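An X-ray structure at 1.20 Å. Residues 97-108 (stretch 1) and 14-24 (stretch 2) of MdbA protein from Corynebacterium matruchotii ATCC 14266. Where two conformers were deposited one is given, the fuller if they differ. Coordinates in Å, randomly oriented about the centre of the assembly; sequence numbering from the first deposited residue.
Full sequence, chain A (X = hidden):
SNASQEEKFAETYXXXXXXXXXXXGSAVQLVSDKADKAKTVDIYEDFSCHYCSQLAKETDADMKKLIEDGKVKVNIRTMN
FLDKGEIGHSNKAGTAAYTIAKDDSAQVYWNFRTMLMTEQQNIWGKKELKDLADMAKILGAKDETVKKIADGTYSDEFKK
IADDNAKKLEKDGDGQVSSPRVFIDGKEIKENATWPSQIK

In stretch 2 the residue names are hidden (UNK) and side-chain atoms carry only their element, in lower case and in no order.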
# COMPACT_ATOMS: atom_id res chain seq x y z
N ALA A 97 -4.20 -0.16 6.28
CA ALA A 97 -4.07 0.54 5.02
C ALA A 97 -5.22 0.22 4.06
O ALA A 97 -5.71 1.10 3.35
CB ALA A 97 -2.73 0.24 4.37
N TYR A 98 -5.66 -1.05 4.07
CA TYR A 98 -6.76 -1.48 3.22
C TYR A 98 -8.05 -0.79 3.58
O TYR A 98 -8.85 -0.42 2.73
CB TYR A 98 -6.92 -3.01 3.30
CG TYR A 98 -8.10 -3.55 2.57
CD1 TYR A 98 -8.05 -3.74 1.20
CD2 TYR A 98 -9.27 -3.86 3.24
CE1 TYR A 98 -9.16 -4.21 0.50
CE2 TYR A 98 -10.37 -4.33 2.56
CZ TYR A 98 -10.30 -4.50 1.18
OH TYR A 98 -11.41 -4.99 0.51
N THR A 99 -8.27 -0.63 4.87
CA THR A 99 -9.47 0.04 5.38
C THR A 99 -9.53 1.48 4.86
O THR A 99 -10.58 1.97 4.42
CB THR A 99 -9.48 0.04 6.92
OG1 THR A 99 -9.41 -1.30 7.40
CG2 THR A 99 -10.74 0.69 7.47
N ILE A 100 -8.37 2.15 4.90
CA ILE A 100 -8.30 3.51 4.37
C ILE A 100 -8.51 3.51 2.85
O ILE A 100 -9.24 4.35 2.31
CB ILE A 100 -6.96 4.16 4.75
CG1 ILE A 100 -6.80 4.24 6.27
CG2 ILE A 100 -6.79 5.51 4.13
CD1 ILE A 100 -5.42 4.61 6.74
N ALA A 101 -7.89 2.56 2.16
CA ALA A 101 -8.06 2.47 0.71
C ALA A 101 -9.51 2.30 0.32
O ALA A 101 -9.94 2.87 -0.69
CB ALA A 101 -7.25 1.32 0.15
N LYS A 102 -10.23 1.47 1.06
CA LYS A 102 -11.59 1.13 0.70
C LYS A 102 -12.59 2.23 1.09
O LYS A 102 -13.52 2.52 0.33
CB LYS A 102 -11.99 -0.20 1.36
CG LYS A 102 -13.31 -0.76 0.83
CD LYS A 102 -13.65 -2.10 1.43
CE LYS A 102 -14.92 -2.60 0.78
NZ LYS A 102 -15.35 -3.94 1.18
N ASP A 103 -12.39 2.84 2.27
CA ASP A 103 -13.39 3.76 2.85
C ASP A 103 -13.02 5.21 2.88
O ASP A 103 -13.86 6.05 3.24
CB ASP A 103 -13.62 3.48 4.32
CG ASP A 103 -14.39 2.26 4.57
OD1 ASP A 103 -14.61 1.44 3.67
OD2 ASP A 103 -14.81 2.12 5.75
N ASP A 104 -11.79 5.55 2.57
CA ASP A 104 -11.30 6.86 2.82
C ASP A 104 -10.65 7.44 1.56
O ASP A 104 -10.88 6.94 0.46
CB ASP A 104 -10.36 6.85 4.05
CG ASP A 104 -10.50 8.10 4.91
OD1 ASP A 104 -10.13 9.20 4.43
OD2 ASP A 104 -10.97 7.98 6.05
N SER A 105 -9.93 8.53 1.70
CA SER A 105 -9.45 9.27 0.54
C SER A 105 -8.10 8.73 0.05
O SER A 105 -7.30 8.15 0.79
CB SER A 105 -9.30 10.76 0.85
OG SER A 105 -8.23 10.96 1.75
N ALA A 106 -7.86 8.97 -1.23
CA ALA A 106 -6.58 8.65 -1.84
C ALA A 106 -5.43 9.34 -1.12
O ALA A 106 -4.35 8.75 -0.92
CB ALA A 106 -6.58 9.04 -3.31
N GLN A 107 -5.67 10.57 -0.66
CA GLN A 107 -4.62 11.31 -0.02
C GLN A 107 -4.22 10.66 1.33
O GLN A 107 -3.02 10.53 1.67
CB GLN A 107 -5.04 12.75 0.17
CG GLN A 107 -3.94 13.58 0.75
CD GLN A 107 -4.23 15.04 0.55
OE1 GLN A 107 -4.34 15.79 1.51
NE2 GLN A 107 -4.40 15.45 -0.70
N VAL A 108 -5.21 10.31 2.13
CA VAL A 108 -4.93 9.67 3.42
C VAL A 108 -4.28 8.31 3.18
O VAL A 108 -3.31 7.95 3.86
CB VAL A 108 -6.21 9.59 4.27
CG1 VAL A 108 -5.94 8.83 5.56
CG2 VAL A 108 -6.73 10.96 4.59
N UNK A 14 2.33 14.30 4.56
CA UNK A 14 1.30 15.25 4.24
C UNK A 14 1.32 15.69 2.80
O UNK A 14 1.08 16.85 2.48
c UNK A 14 1.40 16.48 5.15
n UNK A 14 0.31 18.61 5.07
o UNK A 14 -0.99 16.78 5.19
c UNK A 14 0.14 17.31 5.14
N UNK A 15 1.59 14.74 1.92
CA UNK A 15 1.54 15.01 0.50
C UNK A 15 0.12 15.15 0.00
O UNK A 15 -0.81 14.59 0.59
o UNK A 15 4.34 12.98 -2.11
o UNK A 15 4.40 11.55 -0.42
c UNK A 15 2.16 13.87 -0.24
c UNK A 15 3.64 13.76 -0.02
c UNK A 15 4.19 12.69 -0.91
N UNK A 16 -0.03 15.94 -1.06
CA UNK A 16 -1.29 16.04 -1.75
C UNK A 16 -1.31 15.06 -2.87
O UNK A 16 -0.25 14.68 -3.40
c UNK A 16 -1.44 17.41 -2.38
o UNK A 16 -0.29 17.66 -3.21
c UNK A 16 -1.56 18.47 -1.29
N UNK A 17 -2.50 14.59 -3.22
CA UNK A 17 -2.66 13.65 -4.32
C UNK A 17 -3.71 14.17 -5.28
O UNK A 17 -4.58 14.98 -4.91
o UNK A 17 -4.27 12.39 -3.02
c UNK A 17 -1.99 11.65 -2.88
c UNK A 17 -3.09 12.26 -3.79
N UNK A 18 -3.58 13.74 -6.53
CA UNK A 18 -4.57 14.06 -7.58
C UNK A 18 -4.86 12.77 -8.34
O UNK A 18 -4.66 12.67 -9.55
c UNK A 18 -4.10 15.16 -8.53
N UNK A 19 -5.44 11.82 -7.64
CA UNK A 19 -5.88 10.58 -8.24
C UNK A 19 -6.92 9.92 -7.36
O UNK A 19 -7.24 10.42 -6.25
c UNK A 19 -2.61 10.00 -7.23
c UNK A 19 -2.12 8.83 -5.20
c UNK A 19 -3.32 8.17 -5.31
c UNK A 19 -4.17 8.42 -6.38
c UNK A 19 -3.81 9.34 -7.37
c UNK A 19 -4.71 9.63 -8.55
c UNK A 19 -1.76 9.74 -6.18
N UNK A 20 -7.54 8.88 -7.89
CA UNK A 20 -8.60 8.14 -7.23
C UNK A 20 -8.09 6.82 -6.69
O UNK A 20 -7.10 6.28 -7.17
n UNK A 20 -10.21 9.16 -10.22
c UNK A 20 -9.71 7.87 -8.26
o UNK A 20 -10.40 10.11 -8.20
c UNK A 20 -10.17 9.13 -8.91
N UNK A 21 -8.80 6.33 -5.69
CA UNK A 21 -8.49 5.07 -5.06
C UNK A 21 -9.72 4.22 -5.02
O UNK A 21 -10.76 4.67 -4.54
n UNK A 21 -9.24 5.57 -1.54
c UNK A 21 -7.97 5.25 -3.61
c UNK A 21 -8.93 6.06 -2.73
o UNK A 21 -9.35 7.16 -3.11
N UNK A 22 -9.61 2.98 -5.45
CA UNK A 22 -10.69 2.05 -5.18
C UNK A 22 -10.14 0.63 -5.08
O UNK A 22 -9.04 0.35 -5.50
c UNK A 22 -11.45 1.55 -7.52
c UNK A 22 -12.55 0.39 -9.48
c UNK A 22 -12.68 1.47 -8.41
c UNK A 22 -11.80 2.16 -6.20
n UNK A 22 -13.87 -0.09 -9.98
N UNK A 23 -10.90 -0.25 -4.47
CA UNK A 23 -10.55 -1.65 -4.43
C UNK A 23 -11.10 -2.33 -5.67
O UNK A 23 -12.27 -2.20 -5.98
c UNK A 23 -11.06 -2.30 -3.15
c UNK A 23 -10.74 -3.78 -3.13
c UNK A 23 -10.44 -1.58 -1.96
N UNK A 24 -10.21 -3.02 -6.39
CA UNK A 24 -10.55 -3.75 -7.60
C UNK A 24 -10.05 -5.17 -7.43
O UNK A 24 -8.84 -5.40 -7.55
c UNK A 24 -10.08 -3.93 -10.10
o UNK A 24 -9.18 -4.00 -10.96
o UNK A 24 -11.20 -4.49 -10.23
c UNK A 24 -9.85 -3.12 -8.83
O HOH W 1 -12.08 3.65 -2.28
O HOH W 2 -11.99 7.52 -2.66

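Position 14 carries two side-chain carbons, the second bonded to one oxygen and one nitrogen, a short carboxamide; its CA-to-CB bond points away and it makes no contact with stretch 1. It is Asn14. At position 15 three carbons end in two oxygens, a carboxylate one methylene longer than aspartate. The end of this side chain leads away from stretch 1, and the contact is left to the backbone, whose O lies 3.3 Å from CG of Gln107. The residue is Glu15.

Position 16 branches at its first side-chain carbon into one oxygen and one carbon. Its CA lies 3.9 Å from CD of Gln107; its CA-to-CB bond points away overall, though CB touches stretch 1, and the pattern identifies Thr16. Position 17 has the same three atoms, but here the CA-to-CB bond points toward stretch 1 and the side-chain oxygen sits 3.2 Å from CA of Gln107. This is Thr17, whose OG1 packs against the first turn of the helix that starts at Ala106.

A single carbon at position 18, pointing away and touching nothing on stretch 1, marks Ala18. Position 19 has one carbon followed by a ring of six carbons with no oxygen attached, so it is Phe19 rather than tyrosine. Its buried ring reaches CB of Ala106, with CE1 3.9 Å from that methyl in an oblique approach, and its backbone O lies 3.3 Å from the same CB.

Position 20, where the strand begins, again shows two carbons with one oxygen and one nitrogen on the second. Its CA-to-CB bond points away from stretch 1, and its side-chain nitrogen is hydrogen-bonded elsewhere in the structure; it is Asn20. Position 21 has an identical set of atoms turned toward stretch 1. Its side-chain nitrogen lies 2.9 Å from O of Ala101 and 2.9 Å from O of Asp104, an arrangement that calls for an amide donor; the residue is Asn21. The bond from ND2 to O of Asp104 is nearly straight at 172°, whereas that to O of Ala101, at 129°, is weak.

Four carbons in a row ending in nitrogen define position 22, which points away without contact: Lys22. At position 23 one carbon carries two more, a branched apolar group. One branch comes within 3.8 Å of CE1 of Tyr98 and 3.9 Å of CB of Lys102, and the residue is Val23. Position 24, two carbons with two oxygens on the second, lies out of reach of stretch 1 and is Asp24.

The contact buries 540 Å² and is centred on the break between two helices. Where the first helix ends, carbonyls of its last turn and of Asp104 are available to an outside donor, and the amide of Asn21 takes up both. Water 1 lies 2.8 Å from O of Asn21 and 2.8 Å from O of Ala101, within donating reach of each, though with other acceptors nearby it need not serve both at once. Around this polar centre, Val23 packs on Tyr98 and Lys102, Phe19 packs on Ala106, and Thr17 lies against Ala106 and Gln107. Alternation along the strand explains the pattern: Asn21 and Val23 face the helices, while Asn20 and Lys22 point away.

Stretch 2 14-24: NETTAFNNKVD
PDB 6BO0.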